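PDB 5HX0: sialidase domain-containing protein from Dyadobacter fermentans, which is of unknown function but adopts a six-bladed beta-propeller fold related to the non-viral sialidases. Local coordinates for residues Asp47-Arg52 with Pro391-Gly396; Val166-Tyr171 with Thr198-Lys203; Leu204-Arg209 with Trp222-Thr227; Thr364-Pro369 with Tyr383-Pro388. All coordinates share one frame; numbering follows the deposited sequence.

How the contacts relate
Contacts 1 and 4 lie in one four-stranded blade, their centres about 9 Å apart: contact 4 links strands 367-375 and 378-385, contact 1 adds strand 42-51 to strand 393-401, and F385 N bonds to H393 O between them. In contacts 2 and 3, joined by the chain 198-209, F167 and Y207 meet edge-to-face and G170 N bonds to P205 O. All four are largely buried, but contact 2 reaches the second subunit through M200 and contact 1 has an exposed margin at V49 and R52. Ladder bonds dominate contact 1, apolar touches contact 2, and a tyrosine ring contact 4; contact 3 combines one backbone bond, the N208 amide and two bridging waters. R209 NH1 joins contacts 3 and 4 through P369 O.

Contact 1: Asp47-Arg52 with Pro391-Gly396; sequences DVVIYR and PQHIAG
V48, V49 and Y51 pair with G396, A395 and I394 in the antiparallel ladder that closes the beta-propeller: strand 42-51, from the start of the chain, completes the blade whose other strands come from its end, the "Velcro" closure of propellers. The backbone bonds begin with V48 and G396, which exchange two, V48 N to G396 O measuring 2.8 Å. A classic beta bulge then sets both I50 and Y51 against I394. I394 O grips I50 N at 2.8 Å and Y51 N at 3.2 Å, the two donors arriving on the same face of the carbonyl plane. Among apolar contacts, I50 CB and CG2 meet I394 CG2, each at 3.8 Å; L73 of strand 71-79, in the next blade, touches both isoleucines. At the exposed margin, R52 CG stands anti to the backbone N (chi1 179°) and the chain is extended to NE, crossing P391 at about a right angle. P391 CG lies 3.6 Å above the guanidinium plane, toward its rim, while R52 NH2 makes a salt bridge with E54. H393 CB packs on R52 CB, and H393 ND1 donates within its ring plane to P391 O at 3.0 Å, nearly straight at 174°.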
loop_
_atom_site.group_PDB
_atom_site.type_symbol
_atom_site.label_atom_id
_atom_site.label_comp_id
_atom_site.label_asym_id
_atom_site.label_seq_id
_atom_site.Cartn_x
_atom_site.Cartn_y
_atom_site.Cartn_z
ATOM N N ASP A 47 -24.311 -20.695 -4.121
ATOM C CA ASP A 47 -23.581 -19.439 -4.160
ATOM C C ASP A 47 -22.785 -19.283 -2.874
ATOM O O ASP A 47 -23.193 -19.786 -1.825
ATOM C CB ASP A 47 -24.542 -18.275 -4.318
ATOM C CG ASP A 47 -25.274 -18.334 -5.626
ATOM O OD1 ASP A 47 -24.644 -18.726 -6.630
ATOM O OD2 ASP A 47 -26.471 -18.022 -5.648
ATOM N N VAL A 48 -21.640 -18.595 -2.953
ATOM C CA VAL A 48 -20.814 -18.364 -1.772
ATOM C C VAL A 48 -20.419 -16.892 -1.704
ATOM O O VAL A 48 -20.425 -16.169 -2.704
ATOM C CB VAL A 48 -19.557 -19.262 -1.737
ATOM C CG1 VAL A 48 -19.962 -20.705 -1.800
ATOM C CG2 VAL A 48 -18.595 -18.928 -2.898
ATOM N N VAL A 49 -20.113 -16.446 -0.491
ATOM C CA VAL A 49 -19.504 -15.140 -0.261
ATOM C C VAL A 49 -18.025 -15.378 0.018
ATOM O O VAL A 49 -17.670 -16.192 0.876
ATOM C CB VAL A 49 -20.186 -14.384 0.890
ATOM C CG1 VAL A 49 -19.408 -13.102 1.198
ATOM C CG2 VAL A 49 -21.628 -14.018 0.495
ATOM N N ILE A 50 -17.164 -14.717 -0.746
ATOM C CA ILE A 50 -15.736 -14.965 -0.702
ATOM C C ILE A 50 -15.017 -13.935 0.161
ATOM O O ILE A 50 -14.151 -14.286 0.960
ATOM C CB ILE A 50 -15.169 -15.004 -2.141
ATOM C CG1 ILE A 50 -15.725 -16.234 -2.871
ATOM C CG2 ILE A 50 -13.608 -14.977 -2.147
ATOM C CD1 ILE A 50 -15.218 -16.409 -4.294
ATOM N N TYR A 51 -15.383 -12.661 0.043
ATOM C CA TYR A 51 -14.831 -11.631 0.921
ATOM C C TYR A 51 -15.794 -10.465 0.955
ATOM O O TYR A 51 -16.195 -9.961 -0.104
ATOM C CB TYR A 51 -13.450 -11.133 0.471
ATOM C CG TYR A 51 -12.990 -9.988 1.337
ATOM C CD1 TYR A 51 -12.506 -10.217 2.619
ATOM C CD2 TYR A 51 -13.127 -8.662 0.913
ATOM C CE1 TYR A 51 -12.128 -9.160 3.435
ATOM C CE2 TYR A 51 -12.743 -7.604 1.719
ATOM C CZ TYR A 51 -12.241 -7.857 2.974
ATOM O OH TYR A 51 -11.861 -6.798 3.775
ATOM N N ARG A 52 -16.157 -10.041 2.169
ATOM C CA ARG A 52 -17.126 -8.970 2.360
ATOM C C ARG A 52 -16.767 -8.185 3.609
ATOM O O ARG A 52 -16.620 -8.766 4.688
ATOM C CB ARG A 52 -18.553 -9.533 2.498
ATOM C CG ARG A 52 -19.608 -8.445 2.722
ATOM C CD ARG A 52 -20.979 -9.048 3.098
ATOM N NE ARG A 52 -22.031 -8.038 3.295
ATOM C CZ ARG A 52 -22.183 -7.282 4.382
ATOM N NH1 ARG A 52 -21.341 -7.372 5.397
ATOM N NH2 ARG A 52 -23.192 -6.421 4.451
ATOM N N PRO A 391 -22.591 -3.677 0.422
ATOM C CA PRO A 391 -21.300 -3.266 -0.153
ATOM C C PRO A 391 -20.879 -4.104 -1.360
ATOM O O PRO A 391 -21.377 -5.206 -1.605
ATOM C CB PRO A 391 -20.331 -3.508 1.003
ATOM C CG PRO A 391 -20.942 -4.712 1.724
ATOM C CD PRO A 391 -22.439 -4.527 1.618
ATOM N N GLN A 392 -19.919 -3.565 -2.111
ATOM C CA GLN A 392 -19.266 -4.344 -3.159
ATOM C C GLN A 392 -18.367 -5.401 -2.510
ATOM O O GLN A 392 -17.453 -5.068 -1.747
ATOM C CB GLN A 392 -18.450 -3.426 -4.071
ATOM C CG GLN A 392 -19.231 -2.855 -5.245
ATOM C CD GLN A 392 -20.376 -1.948 -4.815
ATOM O OE1 GLN A 392 -20.273 -1.233 -3.821
ATOM N NE2 GLN A 392 -21.479 -1.977 -5.563
ATOM N N HIS A 393 -18.638 -6.672 -2.793
ATOM C CA HIS A 393 -17.919 -7.781 -2.177
ATOM C C HIS A 393 -17.584 -8.820 -3.247
ATOM O O HIS A 393 -18.140 -8.810 -4.356
ATOM C CB HIS A 393 -18.751 -8.402 -1.028
ATOM C CG HIS A 393 -20.066 -8.988 -1.461
ATOM N ND1 HIS A 393 -21.191 -8.222 -1.692
ATOM C CD2 HIS A 393 -20.431 -10.269 -1.703
ATOM C CE1 HIS A 393 -22.190 -9.007 -2.060
ATOM N NE2 HIS A 393 -21.750 -10.253 -2.093
ATOM N N ILE A 394 -16.675 -9.734 -2.913
ATOM C CA ILE A 394 -16.378 -10.873 -3.784
ATOM C C ILE A 394 -17.334 -12.018 -3.445
ATOM O O ILE A 394 -17.533 -12.356 -2.277
ATOM C CB ILE A 394 -14.914 -11.324 -3.632
ATOM C CG1 ILE A 394 -13.961 -10.094 -3.603
ATOM C CG2 ILE A 394 -14.550 -12.341 -4.750
ATOM C CD1 ILE A 394 -14.072 -9.184 -4.853
ATOM N N ALA A 395 -17.881 -12.652 -4.474
ATOM C CA ALA A 395 -18.807 -13.760 -4.309
ATOM C C ALA A 395 -18.504 -14.794 -5.391
ATOM O O ALA A 395 -17.633 -14.596 -6.247
ATOM C CB ALA A 395 -20.255 -13.274 -4.396
ATOM N N GLY A 396 -19.236 -15.894 -5.365
ATOM C CA GLY A 396 -19.051 -16.899 -6.387
ATOM C C GLY A 396 -20.247 -17.818 -6.461
ATOM O O GLY A 396 -21.088 -17.872 -5.554
#

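Contact 2: Val166-Tyr171 with Thr198-Lys203; sequences VFLGGY and TAMGEK
F167 meets T198 and A199 through its backbone while its ring turns away from them. One face of that ring carries G169 N, 3.6 Å above the plane and over the centre. Y207 meets the same ring edge-to-face and W144 meets it at about 45°, so the phenyl group belongs to an aromatic cluster beside a bound tetraethylene glycol. Across the contact F167 O receives only a weak, bent bond from A199 N at 3.3 Å, helped by a CA-H...O approach from T198. The partner segment is a type I beta turn, T198 to G201, that is also an ST turn: T198 OG1 accepts from M200 N at 3.0 Å and, further on, from E202 N. It lies in the long connection from the outermost strand of one propeller blade, 183-186, to the next blade, and folds back on strand 165-175 of the first. The methyl groups do the packing. A199 CB points at the strand and touches V166 CG1 at 3.5 Å and L168 CD2 at 3.7 Å. T198 CG2, anti to its own carbonyl carbon, leans on L168 O at 3.4 Å. In M200, a selenomethionine in this crystal, the turn about CG-SE (chi3 -105°) brings CE to L168 CD2, 3.7 Å away; its side chain also packs on F84 of the second subunit.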
loop_
_atom_site.group_PDB
_atom_site.type_symbol
_atom_site.label_atom_id
_atom_site.label_comp_id
_atom_site.label_asym_id
_atom_site.label_seq_id
_atom_site.Cartn_x
_atom_site.Cartn_y
_atom_site.Cartn_z
ATOM N N VAL A 166 -5.302 10.731 -12.940
ATOM C CA VAL A 166 -4.607 10.677 -14.222
ATOM C C VAL A 166 -4.075 9.266 -14.427
ATOM O O VAL A 166 -3.364 8.726 -13.571
ATOM C CB VAL A 166 -3.477 11.716 -14.300
ATOM C CG1 VAL A 166 -2.782 11.653 -15.663
ATOM C CG2 VAL A 166 -4.037 13.110 -14.037
ATOM N N PHE A 167 -4.402 8.688 -15.576
ATOM C CA PHE A 167 -4.140 7.280 -15.851
ATOM C C PHE A 167 -2.640 6.981 -15.883
ATOM O O PHE A 167 -1.844 7.754 -16.431
ATOM C CB PHE A 167 -4.797 6.926 -17.191
ATOM C CG PHE A 167 -4.924 5.448 -17.453
ATOM C CD1 PHE A 167 -5.212 4.578 -16.434
ATOM C CD2 PHE A 167 -4.806 4.952 -18.747
ATOM C CE1 PHE A 167 -5.339 3.203 -16.688
ATOM C CE2 PHE A 167 -4.928 3.599 -19.011
ATOM C CZ PHE A 167 -5.193 2.725 -17.976
ATOM N N LEU A 168 -2.238 5.851 -15.292
ATOM C CA LEU A 168 -0.834 5.433 -15.368
ATOM C C LEU A 168 -0.586 4.276 -16.324
ATOM O O LEU A 168 0.585 3.961 -16.597
ATOM C CB LEU A 168 -0.301 5.024 -13.988
ATOM C CG LEU A 168 -0.220 6.098 -12.908
ATOM C CD1 LEU A 168 0.038 5.433 -11.539
ATOM C CD2 LEU A 168 0.889 7.094 -13.267
ATOM N N GLY A 169 -1.630 3.613 -16.799
ATOM C CA GLY A 169 -1.393 2.448 -17.626
ATOM C C GLY A 169 -0.877 1.267 -16.818
ATOM O O GLY A 169 -0.942 1.235 -15.586
ATOM N N GLY A 170 -0.326 0.289 -17.543
ATOM C CA GLY A 170 -0.146 -1.032 -16.991
ATOM C C GLY A 170 1.143 -1.249 -16.202
ATOM O O GLY A 170 2.132 -0.520 -16.325
ATOM N N TYR A 171 1.102 -2.286 -15.366
ATOM C CA TYR A 171 2.287 -2.846 -14.730
ATOM C C TYR A 171 1.946 -4.278 -14.346
ATOM O O TYR A 171 0.780 -4.606 -14.130
ATOM C CB TYR A 171 2.742 -2.044 -13.503
ATOM C CG TYR A 171 1.679 -1.400 -12.611
ATOM C CD1 TYR A 171 1.071 -2.108 -11.571
ATOM C CD2 TYR A 171 1.357 -0.066 -12.769
ATOM C CE1 TYR A 171 0.137 -1.491 -10.724
ATOM C CE2 TYR A 171 0.432 0.558 -11.952
ATOM C CZ TYR A 171 -0.171 -0.148 -10.937
ATOM O OH TYR A 171 -1.065 0.524 -10.134
ATOM N N THR A 198 1.521 8.750 -19.475
ATOM C CA THR A 198 1.171 8.538 -18.072
ATOM C C THR A 198 1.211 9.852 -17.289
ATOM O O THR A 198 1.717 10.870 -17.751
ATOM C CB THR A 198 2.136 7.572 -17.386
ATOM O OG1 THR A 198 3.385 8.241 -17.146
ATOM C CG2 THR A 198 2.375 6.314 -18.222
ATOM N N ALA A 199 0.735 9.793 -16.040
ATOM C CA ALA A 199 0.813 10.966 -15.178
ATOM C C ALA A 199 2.248 11.395 -14.887
ATOM O O ALA A 199 2.459 12.474 -14.320
ATOM C CB ALA A 199 0.093 10.700 -13.865
HETATM N N MSE A 200 3.238 10.594 -15.255
HETATM C CA MSE A 200 4.607 10.962 -14.952
HETATM C C MSE A 200 5.367 11.227 -16.226
HETATM O O MSE A 200 6.593 11.274 -16.225
HETATM C CB MSE A 200 5.259 9.860 -14.110
HETATM C CG MSE A 200 4.297 9.389 -13.005
HETATM SE SE MSE A 200 5.150 8.308 -11.596
HETATM C CE MSE A 200 4.444 6.601 -12.198
ATOM N N GLY A 201 4.629 11.375 -17.325
ATOM C CA GLY A 201 5.208 11.793 -18.586
ATOM C C GLY A 201 5.780 10.700 -19.460
ATOM O O GLY A 201 6.412 11.018 -20.472
ATOM N N GLU A 202 5.592 9.433 -19.111
ATOM C CA GLU A 202 6.084 8.344 -19.940
ATOM C C GLU A 202 5.030 7.986 -20.981
ATOM O O GLU A 202 3.837 8.223 -20.784
ATOM C CB GLU A 202 6.402 7.116 -19.084
ATOM C CG GLU A 202 7.252 7.409 -17.853
ATOM C CD GLU A 202 8.742 7.320 -18.139
ATOM O OE1 GLU A 202 9.151 6.399 -18.882
ATOM O OE2 GLU A 202 9.505 8.175 -17.627
ATOM N N LYS A 203 5.472 7.398 -22.092
ATOM C CA LYS A 203 4.498 6.822 -23.012
ATOM C C LYS A 203 3.766 5.688 -22.305
ATOM O O LYS A 203 4.379 4.872 -21.612
ATOM C CB LYS A 203 5.176 6.322 -24.285
ATOM C CG LYS A 203 5.721 7.473 -25.166
ATOM C CD LYS A 203 5.953 7.027 -26.607
ATOM C CE LYS A 203 7.043 5.971 -26.699
ATOM N NZ LYS A 203 8.399 6.535 -26.451
#

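Contact 3: Leu204-Arg209 with Trp222-Thr227; sequences LPAYNR and WVVAAT
N208 and Y207 make the firm part of this contact with strand 220-229. N208 ND2 donates to V223 O at 2.9 Å in an almost straight bond (173°), with the acceptor lying in the plane of the amide. ND2 has a second acceptor in N264 O of the next blade, so the amide is held from two sides of the blade junction and its rotation is fixed. Next to it A225 N donates to Y207 O at 3.1 Å, almost in line with the carbonyl. A206 CB packs on V224 CG2 at 3.9 Å; within the strand, V224 CG1 covers one face of the W222 indole, 3.5 Å above its centre. The segment 204-209 threads from one blade of the sialidase-like propeller into the next, and its part 206-208 runs at about a right angle to 222-225. Y207 CG lies between the backbone N and the carbonyl carbon (chi1 67°), which turns the ring back to the strand. A225 O approaches that ring obliquely, 3.7 Å from Y207 CE1, and a bound tetraethylene glycol lies beside the side chain. Toward either end the fit gives way to water: at one end a water joins Y207 OH, at 2.8 Å, to T227 OG1; at the other a water accepts from W222 NE1 at 3.0 Å and gives a weak bond to N208 O. Y207 N is buried here without a partner in the model.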
loop_
_atom_site.group_PDB
_atom_site.type_symbol
_atom_site.label_atom_id
_atom_site.label_comp_id
_atom_site.label_asym_id
_atom_site.label_seq_id
_atom_site.Cartn_x
_atom_site.Cartn_y
_atom_site.Cartn_z
ATOM N N LEU A 204 2.449 5.648 -22.466
ATOM C CA LEU A 204 1.620 4.809 -21.584
ATOM C C LEU A 204 1.860 3.319 -21.815
ATOM O O LEU A 204 1.602 2.822 -22.919
ATOM C CB LEU A 204 0.142 5.135 -21.781
ATOM C CG LEU A 204 -0.790 4.550 -20.710
ATOM C CD1 LEU A 204 -1.250 5.635 -19.764
ATOM C CD2 LEU A 204 -1.988 3.822 -21.343
ATOM N N PRO A 205 2.300 2.565 -20.804
ATOM C CA PRO A 205 2.390 1.102 -20.949
ATOM C C PRO A 205 1.021 0.477 -21.198
ATOM O O PRO A 205 0.022 0.868 -20.592
ATOM C CB PRO A 205 2.957 0.651 -19.596
ATOM C CG PRO A 205 3.583 1.903 -18.982
ATOM C CD PRO A 205 2.695 3.015 -19.457
ATOM N N ALA A 206 0.994 -0.537 -22.064
ATOM C CA ALA A 206 -0.258 -1.240 -22.339
ATOM C C ALA A 206 -0.792 -1.953 -21.083
ATOM O O ALA A 206 -0.081 -2.177 -20.108
ATOM C CB ALA A 206 -0.057 -2.249 -23.473
ATOM N N TYR A 207 -2.061 -2.362 -21.145
ATOM C CA TYR A 207 -2.803 -2.809 -19.959
ATOM C C TYR A 207 -4.095 -3.455 -20.449
ATOM O O TYR A 207 -4.528 -3.218 -21.580
ATOM C CB TYR A 207 -3.145 -1.628 -19.022
ATOM C CG TYR A 207 -4.136 -0.715 -19.712
ATOM C CD1 TYR A 207 -3.695 0.225 -20.629
ATOM C CD2 TYR A 207 -5.529 -0.870 -19.532
ATOM C CE1 TYR A 207 -4.585 1.018 -21.329
ATOM C CE2 TYR A 207 -6.426 -0.087 -20.231
ATOM C CZ TYR A 207 -5.948 0.857 -21.137
ATOM O OH TYR A 207 -6.817 1.644 -21.866
ATOM N N ASN A 208 -4.731 -4.234 -19.578
ATOM C CA ASN A 208 -6.142 -4.551 -19.786
ATOM C C ASN A 208 -6.699 -5.207 -18.529
ATOM O O ASN A 208 -5.960 -5.563 -17.606
ATOM C CB ASN A 208 -6.381 -5.475 -20.990
ATOM C CG ASN A 208 -7.682 -5.145 -21.705
ATOM O OD1 ASN A 208 -8.499 -4.380 -21.181
ATOM N ND2 ASN A 208 -7.884 -5.724 -22.888
ATOM N N ARG A 209 -8.020 -5.373 -18.514
ATOM C CA ARG A 209 -8.642 -6.395 -17.688
ATOM C C ARG A 209 -9.027 -7.546 -18.605
ATOM O O ARG A 209 -9.696 -7.331 -19.623
ATOM C CB ARG A 209 -9.876 -5.881 -16.927
ATOM C CG ARG A 209 -10.477 -6.931 -15.937
ATOM C CD ARG A 209 -11.388 -7.978 -16.647
ATOM N NE ARG A 209 -11.986 -8.924 -15.704
ATOM C CZ ARG A 209 -12.699 -9.993 -16.053
ATOM N NH1 ARG A 209 -13.230 -10.763 -15.099
ATOM N NH2 ARG A 209 -12.869 -10.316 -17.343
ATOM N N TRP A 222 -1.698 -12.078 -24.847
ATOM C CA TRP A 222 -2.319 -11.045 -24.020
ATOM C C TRP A 222 -2.970 -10.037 -24.952
ATOM O O TRP A 222 -2.270 -9.386 -25.737
ATOM C CB TRP A 222 -1.277 -10.354 -23.135
ATOM C CG TRP A 222 -1.847 -9.429 -22.101
ATOM C CD1 TRP A 222 -3.139 -9.364 -21.660
ATOM C CD2 TRP A 222 -1.120 -8.420 -21.384
ATOM N NE1 TRP A 222 -3.265 -8.375 -20.702
ATOM C CE2 TRP A 222 -2.035 -7.787 -20.514
ATOM C CE3 TRP A 222 0.222 -8.003 -21.391
ATOM C CZ2 TRP A 222 -1.656 -6.758 -19.655
ATOM C CZ3 TRP A 222 0.601 -6.985 -20.545
ATOM C CH2 TRP A 222 -0.334 -6.366 -19.686
ATOM N N VAL A 223 -4.291 -9.904 -24.889
ATOM C CA VAL A 223 -4.974 -8.889 -25.694
ATOM C C VAL A 223 -5.165 -7.637 -24.843
ATOM O O VAL A 223 -5.892 -7.659 -23.840
ATOM C CB VAL A 223 -6.306 -9.406 -26.244
ATOM C CG1 VAL A 223 -7.058 -8.277 -26.982
ATOM C CG2 VAL A 223 -6.051 -10.592 -27.178
ATOM N N VAL A 224 -4.525 -6.545 -25.256
ATOM C CA VAL A 224 -4.496 -5.306 -24.483
ATOM C C VAL A 224 -5.367 -4.259 -25.165
ATOM O O VAL A 224 -5.760 -4.385 -26.326
ATOM C CB VAL A 224 -3.066 -4.754 -24.287
ATOM C CG1 VAL A 224 -2.197 -5.725 -23.477
ATOM C CG2 VAL A 224 -2.428 -4.415 -25.650
ATOM N N ALA A 225 -5.675 -3.210 -24.414
ATOM C CA ALA A 225 -6.484 -2.106 -24.894
ATOM C C ALA A 225 -5.581 -0.918 -25.166
ATOM O O ALA A 225 -4.543 -0.755 -24.522
ATOM C CB ALA A 225 -7.551 -1.716 -23.861
ATOM N N ALA A 226 -5.984 -0.079 -26.119
ATOM C CA ALA A 226 -5.240 1.150 -26.371
ATOM C C ALA A 226 -6.214 2.240 -26.790
ATOM O O ALA A 226 -7.146 1.983 -27.561
ATOM C CB ALA A 226 -4.157 0.950 -27.448
ATOM N N THR A 227 -6.012 3.443 -26.251
ATOM C CA THR A 227 -6.766 4.612 -26.693
ATOM C C THR A 227 -6.147 5.089 -27.998
ATOM O O THR A 227 -4.972 5.467 -28.015
ATOM C CB THR A 227 -6.719 5.736 -25.655
ATOM O OG1 THR A 227 -7.315 5.311 -24.434
ATOM C CG2 THR A 227 -7.473 6.979 -26.164
HETATM O O HOH W 1 -5.611 3.918 -22.995
HETATM O O HOH W 2 -5.325 -8.413 -18.525
#

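Contact 4: Thr364-Pro369 with Tyr383-Pro388; sequences TDLGYP and YYFNVP
G367 and Y384 form an antiparallel hydrogen-bonded pair, G367 N to Y384 O at 2.8 Å, at the open end of a beta hairpin in the propeller blade, the N-to-C directions of 367-369 and 383-385 being 160° apart. G367 has backbone angles that call for glycine. Y384 CG lies between the backbone N and the carbonyl carbon (chi1 83°), which starts the ring toward L366; L366 CA stands over one face, 3.6 Å from the ring centroid, a CH-pi contact. Y384 OH donates to D365 OD1 at 2.7 Å, nearly along the C-O axis, the carboxylate turned 76° from the ring. H91 and H57 also bond the carboxylate. N386 ND2 reaches D365 O at 2.9 Å from above the carbonyl plane. L366 CD2 lies 4.0 Å above one F385 ring face, toward its rim. An acetate beside Y368, probably from the crystallisation liquor, may mark a pocket. Y368 CD1 touches Y384 CE1 at 3.8 Å; Y368 OH bonds to E265.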
loop_
_atom_site.group_PDB
_atom_site.type_symbol
_atom_site.label_atom_id
_atom_site.label_comp_id
_atom_site.label_asym_id
_atom_site.label_seq_id
_atom_site.Cartn_x
_atom_site.Cartn_y
_atom_site.Cartn_z
ATOM N N THR A 364 -25.486 -1.586 -10.854
ATOM C CA THR A 364 -24.653 -2.104 -11.932
ATOM C C THR A 364 -23.188 -2.289 -11.528
ATOM O O THR A 364 -22.405 -2.826 -12.322
ATOM C CB THR A 364 -24.744 -1.162 -13.134
ATOM O OG1 THR A 364 -24.390 0.155 -12.707
ATOM C CG2 THR A 364 -26.179 -1.142 -13.703
ATOM N N ASP A 365 -22.796 -1.871 -10.320
ATOM C CA ASP A 365 -21.406 -2.000 -9.868
ATOM C C ASP A 365 -21.207 -3.418 -9.321
ATOM O O ASP A 365 -21.159 -3.669 -8.115
ATOM C CB ASP A 365 -21.095 -0.909 -8.846
ATOM C CG ASP A 365 -19.616 -0.800 -8.502
ATOM O OD1 ASP A 365 -18.766 -1.375 -9.210
ATOM O OD2 ASP A 365 -19.304 -0.092 -7.511
ATOM N N LEU A 366 -21.074 -4.361 -10.250
ATOM C CA LEU A 366 -20.903 -5.786 -9.967
ATOM C C LEU A 366 -20.367 -6.427 -11.238
ATOM O O LEU A 366 -20.231 -5.761 -12.266
ATOM C CB LEU A 366 -22.224 -6.445 -9.517
ATOM C CG LEU A 366 -23.489 -6.174 -10.351
ATOM C CD1 LEU A 366 -23.482 -6.902 -11.712
ATOM C CD2 LEU A 366 -24.782 -6.559 -9.583
ATOM N N GLY A 367 -20.106 -7.736 -11.178
ATOM C CA GLY A 367 -19.735 -8.491 -12.361
ATOM C C GLY A 367 -18.281 -8.915 -12.420
ATOM O O GLY A 367 -17.711 -9.372 -11.421
ATOM N N TYR A 368 -17.665 -8.764 -13.591
ATOM C CA TYR A 368 -16.287 -9.189 -13.822
ATOM C C TYR A 368 -16.029 -10.630 -13.354
ATOM O O TYR A 368 -15.109 -10.862 -12.565
ATOM C CB TYR A 368 -15.318 -8.229 -13.141
ATOM C CG TYR A 368 -15.147 -6.891 -13.844
ATOM C CD1 TYR A 368 -16.230 -6.042 -14.065
ATOM C CD2 TYR A 368 -13.896 -6.495 -14.313
ATOM C CE1 TYR A 368 -16.078 -4.813 -14.720
ATOM C CE2 TYR A 368 -13.728 -5.282 -14.964
ATOM C CZ TYR A 368 -14.821 -4.447 -15.165
ATOM O OH TYR A 368 -14.629 -3.245 -15.808
ATOM N N PRO A 369 -16.802 -11.598 -13.834
ATOM C CA PRO A 369 -16.579 -12.973 -13.371
ATOM C C PRO A 369 -15.272 -13.565 -13.887
ATOM O O PRO A 369 -14.733 -13.183 -14.927
ATOM C CB PRO A 369 -17.799 -13.745 -13.903
ATOM C CG PRO A 369 -18.184 -12.975 -15.146
ATOM C CD PRO A 369 -17.908 -11.523 -14.805
ATOM N N TYR A 383 -16.842 -13.603 -8.927
ATOM C CA TYR A 383 -17.230 -12.300 -9.462
ATOM C C TYR A 383 -17.294 -11.351 -8.277
ATOM O O TYR A 383 -17.158 -11.776 -7.129
ATOM C CB TYR A 383 -18.575 -12.345 -10.219
ATOM C CG TYR A 383 -19.627 -13.205 -9.552
ATOM C CD1 TYR A 383 -20.443 -12.690 -8.539
ATOM C CD2 TYR A 383 -19.791 -14.546 -9.919
ATOM C CE1 TYR A 383 -21.404 -13.489 -7.920
ATOM C CE2 TYR A 383 -20.762 -15.343 -9.307
ATOM C CZ TYR A 383 -21.548 -14.808 -8.305
ATOM O OH TYR A 383 -22.492 -15.598 -7.699
ATOM N N TYR A 384 -17.457 -10.055 -8.551
ATOM C CA TYR A 384 -17.820 -9.176 -7.453
ATOM C C TYR A 384 -19.283 -8.793 -7.610
ATOM O O TYR A 384 -19.896 -8.974 -8.675
ATOM C CB TYR A 384 -16.893 -7.941 -7.322
ATOM C CG TYR A 384 -17.200 -6.744 -8.214
ATOM C CD1 TYR A 384 -16.904 -6.775 -9.572
ATOM C CD2 TYR A 384 -17.737 -5.557 -7.679
ATOM C CE1 TYR A 384 -17.159 -5.662 -10.406
ATOM C CE2 TYR A 384 -18.005 -4.436 -8.510
ATOM C CZ TYR A 384 -17.702 -4.506 -9.876
ATOM O OH TYR A 384 -17.953 -3.422 -10.719
ATOM N N PHE A 385 -19.872 -8.358 -6.500
ATOM C CA PHE A 385 -21.325 -8.341 -6.437
ATOM C C PHE A 385 -21.783 -7.318 -5.412
ATOM O O PHE A 385 -21.007 -6.853 -4.573
ATOM C CB PHE A 385 -21.890 -9.728 -6.084
ATOM C CG PHE A 385 -23.224 -9.998 -6.714
ATOM C CD1 PHE A 385 -23.311 -10.223 -8.077
ATOM C CD2 PHE A 385 -24.388 -10.020 -5.944
ATOM C CE1 PHE A 385 -24.541 -10.474 -8.688
ATOM C CE2 PHE A 385 -25.617 -10.255 -6.524
ATOM C CZ PHE A 385 -25.707 -10.479 -7.903
ATOM N N ASN A 386 -23.061 -6.961 -5.508
ATOM C CA ASN A 386 -23.740 -6.203 -4.469
ATOM C C ASN A 386 -25.216 -6.565 -4.548
ATOM O O ASN A 386 -25.751 -6.787 -5.641
ATOM C CB ASN A 386 -23.586 -4.679 -4.593
ATOM C CG ASN A 386 -24.409 -4.101 -5.733
ATOM O OD1 ASN A 386 -25.566 -3.716 -5.544
ATOM N ND2 ASN A 386 -23.824 -4.069 -6.943
ATOM N N VAL A 387 -25.843 -6.648 -3.381
ATOM C CA VAL A 387 -27.296 -6.756 -3.247
ATOM C C VAL A 387 -27.815 -5.405 -2.752
ATOM O O VAL A 387 -27.011 -4.566 -2.314
ATOM C CB VAL A 387 -27.677 -7.906 -2.297
ATOM C CG1 VAL A 387 -27.229 -9.236 -2.850
ATOM C CG2 VAL A 387 -27.096 -7.685 -0.907
ATOM N N PRO A 388 -29.123 -5.127 -2.816
ATOM C CA PRO A 388 -29.616 -3.805 -2.386
ATOM C C PRO A 388 -29.189 -3.460 -0.968
ATOM O O PRO A 388 -29.285 -4.277 -0.047
ATOM C CB PRO A 388 -31.140 -3.939 -2.504
ATOM C CG PRO A 388 -31.334 -4.938 -3.600
ATOM C CD PRO A 388 -30.171 -5.921 -3.477
#